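Local coordinates for phospholipase C-beta (PLC-beta) (Sepia officinalis, PDB 3QR0), which is a multidomain phospholipase C of the beta class, combining a PH domain, EF-hand-like helices, a TIM-barrel core and a C2 domain in one chain, at residues E672-G677 with V683-K688. Residues are numbered along the deposited sequence; the frame is centred on the assembly and turned at random.
Sequences EVEMYG and VRKKFK. With GOL (glycerol), chain E.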
ATOM      1  N   GLU A 672      -5.605  -1.667  18.751  1.00 23.84           N
ATOM      2  CA  GLU A 672      -6.662  -2.602  18.400  1.00 24.15           C
ATOM      3  C   GLU A 672      -6.145  -3.622  17.384  1.00 23.24           C
ATOM      4  O   GLU A 672      -5.232  -3.336  16.611  1.00 22.48           O
ATOM      5  CB  GLU A 672      -7.838  -1.847  17.795  1.00 24.39           C
ATOM      6  CG  GLU A 672      -8.621  -1.006  18.769  1.00 26.61           C
ATOM      7  CD  GLU A 672      -9.673  -0.176  18.066  1.00 28.64           C
ATOM      8  OE1 GLU A 672      -9.300   0.849  17.460  1.00 29.48           O
ATOM      9  OE2 GLU A 672     -10.864  -0.557  18.106  1.00 30.46           O
ATOM     10  N   VAL A 673      -6.735  -4.810  17.390  1.00 23.23           N
ATOM     11  CA  VAL A 673      -6.373  -5.855  16.443  1.00 22.79           C
ATOM     12  C   VAL A 673      -7.641  -6.435  15.831  1.00 23.08           C
ATOM     13  O   VAL A 673      -8.542  -6.873  16.551  1.00 23.82           O
ATOM     14  CB  VAL A 673      -5.549  -6.977  17.108  1.00 23.02           C
ATOM     15  CG1 VAL A 673      -5.159  -8.033  16.076  1.00 22.30           C
ATOM     16  CG2 VAL A 673      -4.297  -6.397  17.768  1.00 23.00           C
ATOM     17  N   GLU A 674      -7.713  -6.404  14.507  1.00 22.88           N
ATOM     18  CA  GLU A 674      -8.880  -6.888  13.774  1.00 23.31           C
ATOM     19  C   GLU A 674      -8.469  -7.940  12.753  1.00 23.13           C
ATOM     20  O   GLU A 674      -7.289  -8.044  12.389  1.00 22.88           O
ATOM     21  CB  GLU A 674      -9.602  -5.714  13.092  1.00 23.12           C
ATOM     22  CG  GLU A 674     -10.291  -4.791  14.095  1.00 24.08           C
ATOM     23  CD  GLU A 674     -11.293  -3.821  13.484  1.00 24.16           C
ATOM     24  OE1 GLU A 674     -11.368  -3.693  12.241  1.00 22.98           O
ATOM     25  OE2 GLU A 674     -12.030  -3.189  14.276  1.00 26.18           O
ATOM     26  N   MET A 675      -9.444  -8.730  12.312  1.00 23.63           N
ATOM     27  CA  MET A 675      -9.233  -9.700  11.244  1.00 24.06           C
ATOM     28  C   MET A 675     -10.335  -9.562  10.199  1.00 24.07           C
ATOM     29  O   MET A 675     -11.508  -9.382  10.547  1.00 24.44           O
ATOM     30  CB  MET A 675      -9.192 -11.128  11.804  1.00 24.82           C
ATOM     31  CG  MET A 675      -8.931 -12.208  10.761  1.00 26.09           C
ATOM     32  SD  MET A 675      -8.503 -13.831  11.440  1.00 31.77           S
ATOM     33  CE  MET A 675      -7.084 -13.422  12.464  1.00 27.85           C
ATOM     34  N   TYR A 676      -9.945  -9.630   8.925  1.00 23.31           N
ATOM     35  CA  TYR A 676     -10.883  -9.594   7.800  1.00 23.18           C
ATOM     36  C   TYR A 676     -10.576 -10.758   6.876  1.00 23.11           C
ATOM     37  O   TYR A 676      -9.420 -10.985   6.510  1.00 22.82           O
ATOM     38  CB  TYR A 676     -10.778  -8.276   7.011  1.00 22.76           C
ATOM     39  CG  TYR A 676     -10.486  -7.079   7.872  1.00 22.51           C
ATOM     40  CD1 TYR A 676     -11.473  -6.515   8.672  1.00 23.93           C
ATOM     41  CD2 TYR A 676      -9.217  -6.521   7.909  1.00 22.53           C
ATOM     42  CE1 TYR A 676     -11.201  -5.420   9.490  1.00 23.11           C
ATOM     43  CE2 TYR A 676      -8.937  -5.429   8.720  1.00 23.14           C
ATOM     44  CZ  TYR A 676      -9.934  -4.880   9.504  1.00 22.40           C
ATOM     45  OH  TYR A 676      -9.656  -3.794  10.310  1.00 22.49           O
ATOM     46  N   GLY A 677     -11.614 -11.494   6.506  1.00 23.31           N
ATOM     47  CA  GLY A 677     -11.480 -12.635   5.606  1.00 23.29           C
ATOM     48  C   GLY A 677     -12.865 -13.131   5.276  1.00 23.55           C
ATOM     49  O   GLY A 677     -13.744 -12.335   4.975  1.00 23.78           O
ATOM     50  N   VAL A 683     -13.417 -10.339  12.323  1.00 24.36           N
ATOM     51  CA  VAL A 683     -13.559  -9.873  13.699  1.00 24.77           C
ATOM     52  C   VAL A 683     -13.236  -8.386  13.766  1.00 24.69           C
ATOM     53  O   VAL A 683     -12.087  -7.975  13.537  1.00 24.19           O
ATOM     54  CB  VAL A 683     -12.606 -10.637  14.646  1.00 25.14           C
ATOM     55  CG1 VAL A 683     -12.731 -10.107  16.076  1.00 25.80           C
ATOM     56  CG2 VAL A 683     -12.885 -12.140  14.599  1.00 24.49           C
ATOM     57  N   ARG A 684     -14.257  -7.585  14.065  1.00 25.10           N
ATOM     58  CA  ARG A 684     -14.102  -6.147  14.234  1.00 25.09           C
ATOM     59  C   ARG A 684     -14.618  -5.684  15.592  1.00 25.78           C
ATOM     60  O   ARG A 684     -15.577  -6.243  16.120  1.00 25.55           O
ATOM     61  CB  ARG A 684     -14.848  -5.414  13.129  1.00 24.65           C
ATOM     62  CG  ARG A 684     -14.278  -5.680  11.746  1.00 24.44           C
ATOM     63  CD  ARG A 684     -14.712  -4.619  10.759  1.00 23.90           C
ATOM     64  NE  ARG A 684     -14.129  -3.319  11.069  1.00 24.26           N
ATOM     65  CZ  ARG A 684     -14.496  -2.166  10.514  1.00 25.25           C
ATOM     66  NH1 ARG A 684     -15.458  -2.125   9.592  1.00 25.63           N
ATOM     67  NH2 ARG A 684     -13.898  -1.045  10.883  1.00 25.64           N
ATOM     68  N   LYS A 685     -13.972  -4.651  16.133  1.00 26.30           N
ATOM     69  CA  LYS A 685     -14.374  -4.002  17.385  1.00 27.45           C
ATOM     70  C   LYS A 685     -14.481  -4.979  18.559  1.00 28.23           C
ATOM     71  O   LYS A 685     -15.405  -4.882  19.366  1.00 29.23           O
ATOM     72  CB  LYS A 685     -15.709  -3.257  17.211  1.00 28.06           C
ATOM     73  CG  LYS A 685     -15.749  -2.263  16.068  1.00 28.30           C
ATOM     74  CD  LYS A 685     -14.793  -1.091  16.276  1.00 29.60           C
ATOM     75  CE  LYS A 685     -14.981  -0.039  15.180  1.00 30.13           C
ATOM     76  NZ  LYS A 685     -13.849   0.931  15.100  1.00 30.61           N
ATOM     77  N   LYS A 686     -13.536  -5.912  18.647  1.00 28.07           N
ATOM     78  CA  LYS A 686     -13.520  -6.904  19.728  1.00 28.97           C
ATOM     79  C   LYS A 686     -12.323  -6.717  20.663  1.00 28.44           C
ATOM     80  O   LYS A 686     -12.473  -6.838  21.876  1.00 28.87           O
ATOM     81  CB  LYS A 686     -13.507  -8.321  19.148  1.00 29.11           C
ATOM     82  CG  LYS A 686     -13.576  -9.433  20.196  1.00 31.48           C
ATOM     83  CD  LYS A 686     -13.542 -10.818  19.547  1.00 33.40           C
ATOM     84  CE  LYS A 686     -13.757 -11.923  20.579  1.00 35.84           C
ATOM     85  NZ  LYS A 686     -14.065 -13.233  19.932  1.00 37.93           N
ATOM     86  N   PHE A 687     -11.154  -6.423  20.092  1.00 27.16           N
ATOM     87  CA  PHE A 687      -9.893  -6.402  20.827  1.00 27.03           C
ATOM     88  C   PHE A 687      -9.273  -5.008  20.910  1.00 26.69           C
ATOM     89  O   PHE A 687      -8.922  -4.413  19.892  1.00 26.10           O
ATOM     90  CB  PHE A 687      -8.890  -7.338  20.161  1.00 26.50           C
ATOM     91  CG  PHE A 687      -9.277  -8.786  20.206  1.00 26.92           C
ATOM     92  CD1 PHE A 687      -9.351  -9.533  19.042  1.00 26.94           C
ATOM     93  CD2 PHE A 687      -9.551  -9.411  21.417  1.00 29.15           C
ATOM     94  CE1 PHE A 687      -9.692 -10.882  19.083  1.00 28.06           C
ATOM     95  CE2 PHE A 687      -9.897 -10.755  21.461  1.00 29.56           C
ATOM     96  CZ  PHE A 687      -9.970 -11.487  20.294  1.00 28.83           C
ATOM     97  N   LYS A 688      -9.115  -4.511  22.130  1.00 27.12           N
ATOM     98  CA  LYS A 688      -8.557  -3.189  22.374  1.00 26.96           C
ATOM     99  C   LYS A 688      -7.706  -3.229  23.640  1.00 27.23           C
ATOM    100  O   LYS A 688      -8.154  -3.746  24.656  1.00 27.64           O
ATOM    101  CB  LYS A 688      -9.699  -2.185  22.538  1.00 27.45           C
ATOM    102  CG  LYS A 688      -9.267  -0.757  22.836  1.00 28.08           C
ATOM    103  CD  LYS A 688     -10.479   0.159  22.915  1.00 30.05           C
ATOM    104  CE  LYS A 688     -10.166   1.444  23.645  1.00 31.01           C
ATOM    105  NZ  LYS A 688     -11.323   2.380  23.600  1.00 32.48           N
TER
HETATM  106  C1  GOL E1202     -10.432   0.136  14.563  1.00 41.98           C
HETATM  107  O1  GOL E1202     -11.134   0.811  15.582  1.00 42.66           O
HETATM  108  C2  GOL E1202     -11.311   0.122  13.323  1.00 41.50           C
HETATM  109  O2  GOL E1202     -12.351  -0.810  13.487  1.00 39.31           O
HETATM  110  C3  GOL E1202     -10.487  -0.217  12.087  1.00 42.09           C
HETATM  111  O3  GOL E1202     -10.407   0.916  11.253  1.00 42.28           O
HETATM  112  O   HOH W   1     -11.116  -6.044  17.229  1.00 15.13           O
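M675 and V683 form an antiparallel hydrogen-bonded pair where strand 669-676 of the C2-domain beta sandwich meets the short strand 683-684. V683 N donates to M675 O at 2.8 Å, and M675 N returns a bond to V683 O at 3.0 Å. The chain turns a corner at K685, after which 686-688 runs on as the edge strand beside 669-676. There a water donates a hydrogen bond to V673 O and accepts one from K686 N, linking the two loosely paired backbones; the bond from V673 N to F687 O is weak, at 3.3 Å.

Apolar residues suit the face shared by V673, M675, V683 and F687, because strands 706-711 and 650-660 of the other sheet pack against V673 and M675. The F687 ring reaches F706 and F708, its edge near V673 O.

The opposite face carries E672, E674 and Y676, its polar groups centred on the buried carboxylate of E674. The E674 CG stands beside the backbone N (chi1 -70°), and the chain runs extended toward R684 and K685. R684 NE makes a salt bridge to E674 OE1 at 3.0 Å, its guanidinium turned 70° from the carboxylate plane; NH1 is engaged by D806 instead. Y676 OH donates to the same OE1 at 2.6 Å, from the opposite face of the carboxylate. Its ring edge meets R684 CD, and tyrosine suits the place because its hydroxyl donates while its ring packs on I605 and V609 of helix 605-613. The K685 backbone N gives E674 OE2 a bond of 3.1 Å, while K685 NZ and R684 NH2 both donate to a bound glycerol. That glycerol, probably from the crystallisation liquor, links the two acidic side chains, its O1 donating to E672 OE1 and its O2 to E674 OE2 at 2.5 Å.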